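Long-range contacts in proteasome assembly chaperone family protein (Pyrococcus furiosus DSM 3638, PDB 3WZ2), which is an archaeal homolog of proteasome-assembly chaperones and probably acts in the assembly or activation of the proteasome: residues L12-V17 / V102-K107; A36-A41 / I82-I87; K112-A117 / N199-L204. All blocks are in the same frame, centred on the assembly; numbering follows the deposited sequence.

Contact 1. Residues L12-V17 / V102-K107; sequences LVLPEV and VNYLKK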
loop_
_atom_site.group_PDB
_atom_site.type_symbol
_atom_site.label_atom_id
_atom_site.label_comp_id
_atom_site.label_asym_id
_atom_site.label_seq_id
_atom_site.Cartn_x
_atom_site.Cartn_y
_atom_site.Cartn_z
ATOM N N LEU B 12 -7.417 3.505 -23.282
ATOM C CA LEU B 12 -6.733 3.654 -24.560
ATOM C C LEU B 12 -7.379 4.750 -25.318
ATOM O O LEU B 12 -8.547 4.660 -25.638
ATOM C CB LEU B 12 -6.795 2.379 -25.410
ATOM C CG LEU B 12 -5.625 1.487 -25.687
ATOM C CD1 LEU B 12 -4.767 1.433 -24.446
ATOM C CD2 LEU B 12 -6.096 0.115 -26.119
ATOM N N VAL B 13 -6.615 5.766 -25.680
ATOM C CA VAL B 13 -7.090 6.738 -26.634
ATOM C C VAL B 13 -6.503 6.362 -27.972
ATOM O O VAL B 13 -5.342 6.615 -28.246
ATOM C CB VAL B 13 -6.700 8.192 -26.228
ATOM C CG1 VAL B 13 -7.251 9.223 -27.220
ATOM C CG2 VAL B 13 -7.221 8.498 -24.831
ATOM N N LEU B 14 -7.323 5.772 -28.809
ATOM C CA LEU B 14 -6.853 5.129 -30.005
ATOM C C LEU B 14 -8.024 4.930 -30.973
ATOM O O LEU B 14 -8.931 4.154 -30.671
ATOM C CB LEU B 14 -6.249 3.781 -29.626
ATOM C CG LEU B 14 -5.568 3.038 -30.756
ATOM C CD1 LEU B 14 -4.448 3.864 -31.351
ATOM C CD2 LEU B 14 -5.027 1.712 -30.257
ATOM N N PRO B 15 -7.998 5.603 -32.141
ATOM C CA PRO B 15 -9.073 5.334 -33.102
ATOM C C PRO B 15 -9.024 3.907 -33.627
ATOM O O PRO B 15 -7.964 3.276 -33.640
ATOM C CB PRO B 15 -8.821 6.338 -34.230
ATOM C CG PRO B 15 -7.414 6.761 -34.079
ATOM C CD PRO B 15 -7.051 6.613 -32.629
ATOM N N GLU B 16 -10.179 3.423 -34.032
ATOM C CA GLU B 16 -10.330 2.107 -34.635
ATOM C C GLU B 16 -9.624 2.032 -35.966
ATOM O O GLU B 16 -9.715 2.941 -36.786
ATOM C CB GLU B 16 -11.801 1.768 -34.807
ATOM C CG GLU B 16 -12.510 1.692 -33.468
ATOM C CD GLU B 16 -13.873 0.991 -33.510
ATOM O OE1 GLU B 16 -14.224 0.318 -34.529
ATOM O OE2 GLU B 16 -14.598 1.126 -32.504
ATOM N N VAL B 17 -8.790 1.019 -36.116
ATOM C CA VAL B 17 -8.164 0.726 -37.376
ATOM C C VAL B 17 -8.621 -0.679 -37.696
ATOM O O VAL B 17 -8.181 -1.631 -37.044
ATOM C CB VAL B 17 -6.624 0.823 -37.279
ATOM C CG1 VAL B 17 -5.949 0.355 -38.576
ATOM C CG2 VAL B 17 -6.200 2.260 -36.964
ATOM N N VAL B 102 -5.956 -5.773 -25.796
ATOM C CA VAL B 102 -6.631 -6.916 -26.354
ATOM C C VAL B 102 -8.116 -6.635 -26.627
ATOM O O VAL B 102 -8.622 -7.028 -27.661
ATOM C CB VAL B 102 -6.446 -8.133 -25.452
ATOM C CG1 VAL B 102 -7.379 -9.260 -25.840
ATOM C CG2 VAL B 102 -4.999 -8.583 -25.524
ATOM N N ASN B 103 -8.801 -5.953 -25.728
ATOM C CA ASN B 103 -10.181 -5.529 -26.000
ATOM C C ASN B 103 -10.276 -4.692 -27.269
ATOM O O ASN B 103 -11.183 -4.893 -28.055
ATOM C CB ASN B 103 -10.789 -4.716 -24.844
ATOM C CG ASN B 103 -11.035 -5.567 -23.604
ATOM O OD1 ASN B 103 -11.216 -6.786 -23.712
ATOM N ND2 ASN B 103 -11.070 -4.938 -22.412
ATOM N N TYR B 104 -9.332 -3.762 -27.465
ATOM C CA TYR B 104 -9.315 -2.971 -28.652
ATOM C C TYR B 104 -9.113 -3.850 -29.885
ATOM O O TYR B 104 -9.811 -3.706 -30.869
ATOM C CB TYR B 104 -8.223 -1.903 -28.572
ATOM C CG TYR B 104 -7.985 -1.184 -29.867
ATOM C CD1 TYR B 104 -8.629 -0.002 -30.154
ATOM C CD2 TYR B 104 -7.103 -1.687 -30.794
ATOM C CE1 TYR B 104 -8.411 0.644 -31.371
ATOM C CE2 TYR B 104 -6.882 -1.062 -31.998
ATOM C CZ TYR B 104 -7.541 0.099 -32.289
ATOM O OH TYR B 104 -7.295 0.712 -33.490
ATOM N N LEU B 105 -8.154 -4.762 -29.828
ATOM C CA LEU B 105 -7.809 -5.569 -30.991
ATOM C C LEU B 105 -8.928 -6.559 -31.370
ATOM O O LEU B 105 -9.203 -6.768 -32.549
ATOM C CB LEU B 105 -6.519 -6.322 -30.737
ATOM C CG LEU B 105 -5.240 -5.481 -30.565
ATOM C CD1 LEU B 105 -4.110 -6.340 -30.057
ATOM C CD2 LEU B 105 -4.811 -4.822 -31.846
ATOM N N LYS B 106 -9.587 -7.134 -30.367
ATOM C CA LYS B 106 -10.854 -7.849 -30.568
ATOM C C LYS B 106 -11.890 -7.006 -31.314
ATOM O O LYS B 106 -12.449 -7.432 -32.286
ATOM C CB LYS B 106 -11.459 -8.248 -29.234
ATOM C CG LYS B 106 -11.379 -9.724 -29.001
ATOM C CD LYS B 106 -12.520 -10.311 -28.211
ATOM C CE LYS B 106 -12.819 -11.743 -28.696
ATOM N NZ LYS B 106 -14.079 -12.302 -28.146
ATOM N N LYS B 107 -12.163 -5.834 -30.776
ATOM C CA LYS B 107 -13.149 -4.936 -31.291
ATOM C C LYS B 107 -12.930 -4.630 -32.777
ATOM O O LYS B 107 -13.890 -4.548 -33.517
ATOM C CB LYS B 107 -13.118 -3.632 -30.507
ATOM C CG LYS B 107 -14.374 -2.790 -30.616
ATOM C CD LYS B 107 -14.075 -1.298 -30.504
ATOM C CE LYS B 107 -13.316 -0.911 -29.236
ATOM N NZ LYS B 107 -12.894 0.530 -29.281
#
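Y104 reaches from helix 91-107 into the bend of residues 12-17, and both its ring and its hydroxyl are engaged there. L14 comes over one face: its CD2 sits almost above the ring centroid, 3.6 Å away and 12° off the normal, a CH-pi contact in which the two side chains cross at about a right angle. Nearer the helix, L12 CD2 packs on Y104 CB at 3.8 Å. The first torsion of Y104 sets CG anti to the backbone N (chi1 170°). Its hydroxyl donates to P15 O, 2.7 Å from Y104 OH. The same oxygen receives a weak bond from V17 N, 3.0 Å from Y104 OH, bent to 133° at the hydrogen. One buried hydroxyl thus joins two backbone groups of the segment that leaves edge strand 11-13. Helix 91-107 is the connection of a beta-alpha-beta crossover, running from strand 80-85 to the parallel strand 112-120; I81 of strand 80-85 touches both V17 and Y104. A phenylalanine in place of Y104 could still take L14 on its face, but would probably leave P15 O and V17 N without this shared partner and the bend less firmly held to the helix. Toward solvent the contact is much looser. E16 and K107, both exposed, cross at about a right angle, and their salt bridge is long, 3.7 Å from E16 OE2 to K107 NZ. The lysine chain bends at chi2 and chi3, and its CD methylene lies closer to the carboxylate than the ammonium does.

Contact 2. Residues A36-A41 / I82-I87; sequences AANFLA and IAIADI
The carboxamide of N38 is the flat group that meets I84 across this contact. I84 CD1 lies above one face of it, 3.5 Å from N38 OD1, while I84 CG2 approaches more obliquely, 3.9 Å from N38 ND2. At the polar atoms the amide has other partners: ND2 donates back to H34 O, one turn earlier in the same helix, and OD1 accepts from a water, 3.0 Å between N38 OD1 and the water oxygen. That water stands on the other side of the amide plane from I84 CD1. It also donates to D86 OD1; the 2.5 Å from D86 OD1 to the water oxygen is so short that the exact length is doubtful. The second flat group, the D86 carboxylate, is tied through OD2 to R73 by a salt bridge.

Apart from this bridge the contact is apolar. Helix 32-43 lies across strand 80-85 with the axes of the short segments 8.5 Å apart and their directions 126° from each other, one helix layer on the central sheet of an alpha/beta fold. A37 and A41, one turn apart, turn their methyls to the strand, where I82 and I84 project from the same face. A37 CB rests on I82 CG2 at 3.8 Å. The ethyl arm of I82, extended at chi2 (-178°), carries CD1 to L40, 3.8 Å from I82 CD1 to L40 CB. A41 CB is shared, standing 4.2 Å from I84 CD1 and slightly farther from I82 CD1. L40 also meets V195 and L198 of helix 188-202.

Direct helix-to-strand attraction here is therefore dispersive, with small alanines giving the branched isoleucines room, while the polar link is confined to the less buried end and relayed by water.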
loop_
_atom_site.group_PDB
_atom_site.type_symbol
_atom_site.label_atom_id
_atom_site.label_comp_id
_atom_site.label_asym_id
_atom_site.label_seq_id
_atom_site.Cartn_x
_atom_site.Cartn_y
_atom_site.Cartn_z
ATOM N N ALA B 36 13.726 -1.725 -31.931
ATOM C CA ALA B 36 13.119 -2.133 -33.192
ATOM C C ALA B 36 11.866 -1.307 -33.496
ATOM O O ALA B 36 11.645 -0.862 -34.619
ATOM C CB ALA B 36 12.782 -3.604 -33.135
ATOM N N ALA B 37 11.017 -1.128 -32.499
ATOM C CA ALA B 37 9.719 -0.497 -32.738
ATOM C C ALA B 37 9.858 0.980 -32.991
ATOM O O ALA B 37 9.144 1.522 -33.843
ATOM C CB ALA B 37 8.782 -0.744 -31.562
ATOM N N ASN B 38 10.750 1.619 -32.254
ATOM C CA ASN B 38 11.076 3.033 -32.502
ATOM C C ASN B 38 11.682 3.256 -33.868
ATOM O O ASN B 38 11.253 4.143 -34.604
ATOM C CB ASN B 38 11.995 3.586 -31.432
ATOM C CG ASN B 38 11.233 4.006 -30.180
ATOM O OD1 ASN B 38 10.663 5.096 -30.136
ATOM N ND2 ASN B 38 11.173 3.119 -29.175
ATOM N N PHE B 39 12.601 2.380 -34.255
ATOM C CA PHE B 39 13.141 2.442 -35.592
ATOM C C PHE B 39 12.052 2.302 -36.632
ATOM O O PHE B 39 11.969 3.090 -37.561
ATOM C CB PHE B 39 14.185 1.365 -35.792
ATOM C CG PHE B 39 14.865 1.446 -37.118
ATOM C CD1 PHE B 39 15.624 2.570 -37.434
ATOM C CD2 PHE B 39 14.767 0.428 -38.034
ATOM C CE1 PHE B 39 16.257 2.666 -38.632
ATOM C CE2 PHE B 39 15.397 0.527 -39.258
ATOM C CZ PHE B 39 16.149 1.652 -39.553
ATOM N N LEU B 40 11.197 1.290 -36.512
ATOM C CA LEU B 40 10.171 1.128 -37.525
ATOM C C LEU B 40 9.219 2.277 -37.626
ATOM O O LEU B 40 8.741 2.576 -38.716
ATOM C CB LEU B 40 9.352 -0.121 -37.302
ATOM C CG LEU B 40 10.047 -1.411 -37.688
ATOM C CD1 LEU B 40 9.444 -2.580 -36.936
ATOM C CD2 LEU B 40 9.921 -1.615 -39.182
ATOM N N ALA B 41 8.850 2.863 -36.501
ATOM C CA ALA B 41 7.861 3.920 -36.535
ATOM C C ALA B 41 8.421 5.129 -37.283
ATOM O O ALA B 41 7.710 5.778 -38.044
ATOM C CB ALA B 41 7.479 4.313 -35.134
ATOM N N ILE B 82 1.973 0.650 -34.199
ATOM C CA ILE B 82 3.127 0.321 -33.360
ATOM C C ILE B 82 2.969 0.931 -31.991
ATOM O O ILE B 82 2.689 2.122 -31.883
ATOM C CB ILE B 82 4.417 0.822 -33.998
ATOM C CG1 ILE B 82 4.594 0.088 -35.322
ATOM C CG2 ILE B 82 5.610 0.565 -33.103
ATOM C CD1 ILE B 82 5.849 0.436 -36.045
ATOM N N ALA B 83 3.149 0.123 -30.950
ATOM C CA ALA B 83 3.006 0.559 -29.573
ATOM C C ALA B 83 4.364 0.677 -28.922
ATOM O O ALA B 83 5.128 -0.306 -28.907
ATOM C CB ALA B 83 2.159 -0.451 -28.811
ATOM N N ILE B 84 4.616 1.831 -28.302
ATOM C CA ILE B 84 5.922 2.177 -27.723
ATOM C C ILE B 84 5.697 2.628 -26.294
ATOM O O ILE B 84 4.688 3.251 -25.995
ATOM C CB ILE B 84 6.551 3.329 -28.558
ATOM C CG1 ILE B 84 7.005 2.727 -29.954
ATOM C CG2 ILE B 84 7.651 4.058 -27.780
ATOM C CD1 ILE B 84 7.561 3.699 -30.953
ATOM N N ALA B 85 6.646 2.343 -25.420
ATOM C CA ALA B 85 6.666 2.909 -24.094
ATOM C C ALA B 85 8.063 3.381 -23.720
ATOM O O ALA B 85 9.018 2.633 -23.853
ATOM C CB ALA B 85 6.188 1.873 -23.078
ATOM N N ASP B 86 8.165 4.577 -23.160
ATOM C CA ASP B 86 9.430 5.089 -22.693
ATOM C C ASP B 86 9.691 4.909 -21.199
ATOM O O ASP B 86 10.743 5.297 -20.725
ATOM C CB ASP B 86 9.571 6.553 -23.114
ATOM C CG ASP B 86 9.867 6.695 -24.626
ATOM O OD1 ASP B 86 10.618 5.863 -25.161
ATOM O OD2 ASP B 86 9.314 7.602 -25.287
ATOM N N ILE B 87 8.785 4.251 -20.483
ATOM C CA ILE B 87 8.974 3.964 -19.064
ATOM C C ILE B 87 8.695 2.474 -18.847
ATOM O O ILE B 87 7.966 1.855 -19.622
ATOM C CB ILE B 87 8.065 4.860 -18.196
ATOM C CG1 ILE B 87 6.641 4.782 -18.687
ATOM C CG2 ILE B 87 8.500 6.310 -18.345
ATOM C CD1 ILE B 87 5.651 5.445 -17.757
HETATM O O HOH W 1 11.224 6.377 -27.521
#

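Contact 3. Residues K112-A117 / N199-L204; sequences KVISLA and NKMLGL
Apolar packing carries the contact between I114 and the pair M201 and L202, whose side chains reach toward the isoleucine tip to tip. I114 CD1 is the meeting point: M201 CE lies 3.9 Å from it and L202 CD2 4.0 Å. The methionine covers a little more of the isoleucine, since its CE also stands 4.1 Å from I114 CG1 and its sulfur SD 4.2 Å from I114 CD1. Its reach comes from an extended chain, with CG anti to the backbone N (chi1 173°) and SD anti again at chi2 (168°). L202 arrives with the end of its side chain, and the backbones stay well apart.

This joins the last turn of helix 188-202 to the first half of strand 112-120, a parallel strand inside the mixed sheet of the PAC2 family domain. Neighbouring strands complete the floor: Y175 of strand 174-181 touches both I114 and M201, and I21 and I23 of strand 21-24 touch L202.

At the border the packing thins. The aliphatic part of K112 passes the same two side chains, its CD 4.3 Å from L202 CD2 and 4.4 Å from M201 CE. Its ammonium is engaged elsewhere, in a weak hydrogen bond to Y175 OH and a long, weak ion pair with E142.

Hydrogen bonds belong to the helix end. G203 takes a positive phi (65°), a conformation that favours glycine, and L204 N donates to N199 O at 3.0 Å as the chain turns out of the helix; N199 OD1 in turn accepts from V206 N.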
loop_
_atom_site.group_PDB
_atom_site.type_symbol
_atom_site.label_atom_id
_atom_site.label_comp_id
_atom_site.label_asym_id
_atom_site.label_seq_id
_atom_site.Cartn_x
_atom_site.Cartn_y
_atom_site.Cartn_z
ATOM N N LYS B 112 -3.305 -9.343 -37.079
ATOM C CA LYS B 112 -2.114 -9.891 -36.433
ATOM C C LYS B 112 -1.715 -9.065 -35.213
ATOM O O LYS B 112 -1.824 -7.856 -35.217
ATOM C CB LYS B 112 -0.915 -9.911 -37.390
ATOM C CG LYS B 112 -1.039 -10.882 -38.524
ATOM C CD LYS B 112 0.223 -10.937 -39.354
ATOM C CE LYS B 112 -0.030 -11.531 -40.736
ATOM N NZ LYS B 112 0.634 -12.843 -40.896
ATOM N N VAL B 113 -1.195 -9.749 -34.205
ATOM C CA VAL B 113 -0.623 -9.143 -33.042
ATOM C C VAL B 113 0.778 -9.672 -32.917
ATOM O O VAL B 113 0.980 -10.849 -32.671
ATOM C CB VAL B 113 -1.455 -9.495 -31.795
ATOM C CG1 VAL B 113 -1.011 -8.680 -30.603
ATOM C CG2 VAL B 113 -2.933 -9.247 -32.061
ATOM N N ILE B 114 1.766 -8.795 -33.047
ATOM C CA ILE B 114 3.156 -9.216 -33.125
ATOM C C ILE B 114 3.926 -8.469 -32.052
ATOM O O ILE B 114 4.004 -7.249 -32.072
ATOM C CB ILE B 114 3.755 -8.881 -34.506
ATOM C CG1 ILE B 114 2.994 -9.577 -35.617
ATOM C CG2 ILE B 114 5.203 -9.327 -34.573
ATOM C CD1 ILE B 114 3.245 -9.024 -37.011
ATOM N N SER B 115 4.536 -9.201 -31.136
ATOM C CA SER B 115 5.440 -8.599 -30.169
ATOM C C SER B 115 6.894 -8.789 -30.581
ATOM O O SER B 115 7.277 -9.817 -31.105
ATOM C CB SER B 115 5.188 -9.225 -28.773
ATOM O OG SER B 115 3.893 -8.890 -28.307
ATOM N N LEU B 116 7.678 -7.750 -30.373
ATOM C CA LEU B 116 9.090 -7.757 -30.629
ATOM C C LEU B 116 9.815 -7.767 -29.302
ATOM O O LEU B 116 9.594 -6.892 -28.465
ATOM C CB LEU B 116 9.478 -6.491 -31.386
ATOM C CG LEU B 116 8.647 -6.213 -32.617
ATOM C CD1 LEU B 116 9.204 -4.977 -33.278
ATOM C CD2 LEU B 116 8.658 -7.403 -33.566
ATOM N N ALA B 117 10.617 -8.784 -29.077
ATOM C CA ALA B 117 11.239 -8.983 -27.767
ATOM C C ALA B 117 12.687 -9.398 -27.930
ATOM O O ALA B 117 13.131 -9.737 -29.041
ATOM C CB ALA B 117 10.483 -10.044 -26.988
ATOM N N ASN B 199 10.163 -7.330 -41.428
ATOM C CA ASN B 199 10.100 -6.930 -42.816
ATOM C C ASN B 199 9.672 -8.023 -43.764
ATOM O O ASN B 199 8.833 -7.829 -44.632
ATOM C CB ASN B 199 11.480 -6.491 -43.250
ATOM C CG ASN B 199 11.404 -5.466 -44.323
ATOM O OD1 ASN B 199 10.782 -4.453 -44.093
ATOM N ND2 ASN B 199 11.989 -5.704 -45.485
ATOM N N LYS B 200 10.249 -9.189 -43.599
ATOM C CA LYS B 200 9.860 -10.340 -44.411
ATOM C C LYS B 200 8.457 -10.793 -44.148
ATOM O O LYS B 200 7.739 -11.148 -45.053
ATOM C CB LYS B 200 10.801 -11.495 -44.109
ATOM C CG LYS B 200 12.068 -11.199 -44.882
ATOM C CD LYS B 200 13.285 -11.827 -44.334
ATOM C CE LYS B 200 14.512 -11.467 -45.187
ATOM N NZ LYS B 200 15.674 -12.297 -44.840
ATOM N N MET B 201 8.105 -10.839 -42.883
ATOM C CA MET B 201 6.786 -11.300 -42.463
ATOM C C MET B 201 5.702 -10.373 -43.017
ATOM O O MET B 201 4.642 -10.828 -43.359
ATOM C CB MET B 201 6.760 -11.364 -40.928
ATOM C CG MET B 201 5.444 -11.657 -40.250
ATOM S SD MET B 201 5.715 -12.043 -38.479
ATOM C CE MET B 201 4.080 -12.676 -38.115
ATOM N N LEU B 202 5.927 -9.066 -43.018
ATOM C CA LEU B 202 4.865 -8.151 -43.366
ATOM C C LEU B 202 5.025 -7.573 -44.773
ATOM O O LEU B 202 4.207 -6.781 -45.202
ATOM C CB LEU B 202 4.823 -7.000 -42.363
ATOM C CG LEU B 202 4.515 -7.443 -40.956
ATOM C CD1 LEU B 202 4.394 -6.218 -40.075
ATOM C CD2 LEU B 202 3.235 -8.259 -40.913
ATOM N N GLY B 203 6.091 -7.959 -45.475
ATOM C CA GLY B 203 6.336 -7.482 -46.841
ATOM C C GLY B 203 6.589 -6.004 -46.848
ATOM O O GLY B 203 6.013 -5.269 -47.639
ATOM N N LEU B 204 7.422 -5.556 -45.931
ATOM C CA LEU B 204 7.802 -4.165 -45.923
ATOM C C LEU B 204 9.112 -3.947 -46.647
ATOM O O LEU B 204 9.769 -4.908 -47.100
ATOM C CB LEU B 204 7.835 -3.650 -44.497
ATOM C CG LEU B 204 6.518 -3.810 -43.757
ATOM C CD1 LEU B 204 6.675 -3.374 -42.309
ATOM C CD2 LEU B 204 5.430 -3.033 -44.490
#

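In the fold
All three contacts reach the same mixed sheet. Contact 1 lies at its periphery, about 17 Å from the centre of the chain, and contact 2 near the middle, about 7 Å from it. Contacts 2 and 3, centres about 13 Å apart, join directly where A36 CB packs on L116 CD1 at 3.8 Å, on the face covered by helices 32-43 and 188-202. Contact 1, whose centre is about 19 Å from that of contact 3, reaches it from the other face: L105 CD1 meets V113 CG2 at 3.7 Å. Contacts 1 and 2 do not touch; strand 80-85 leads on to helix 91-107 and connects them.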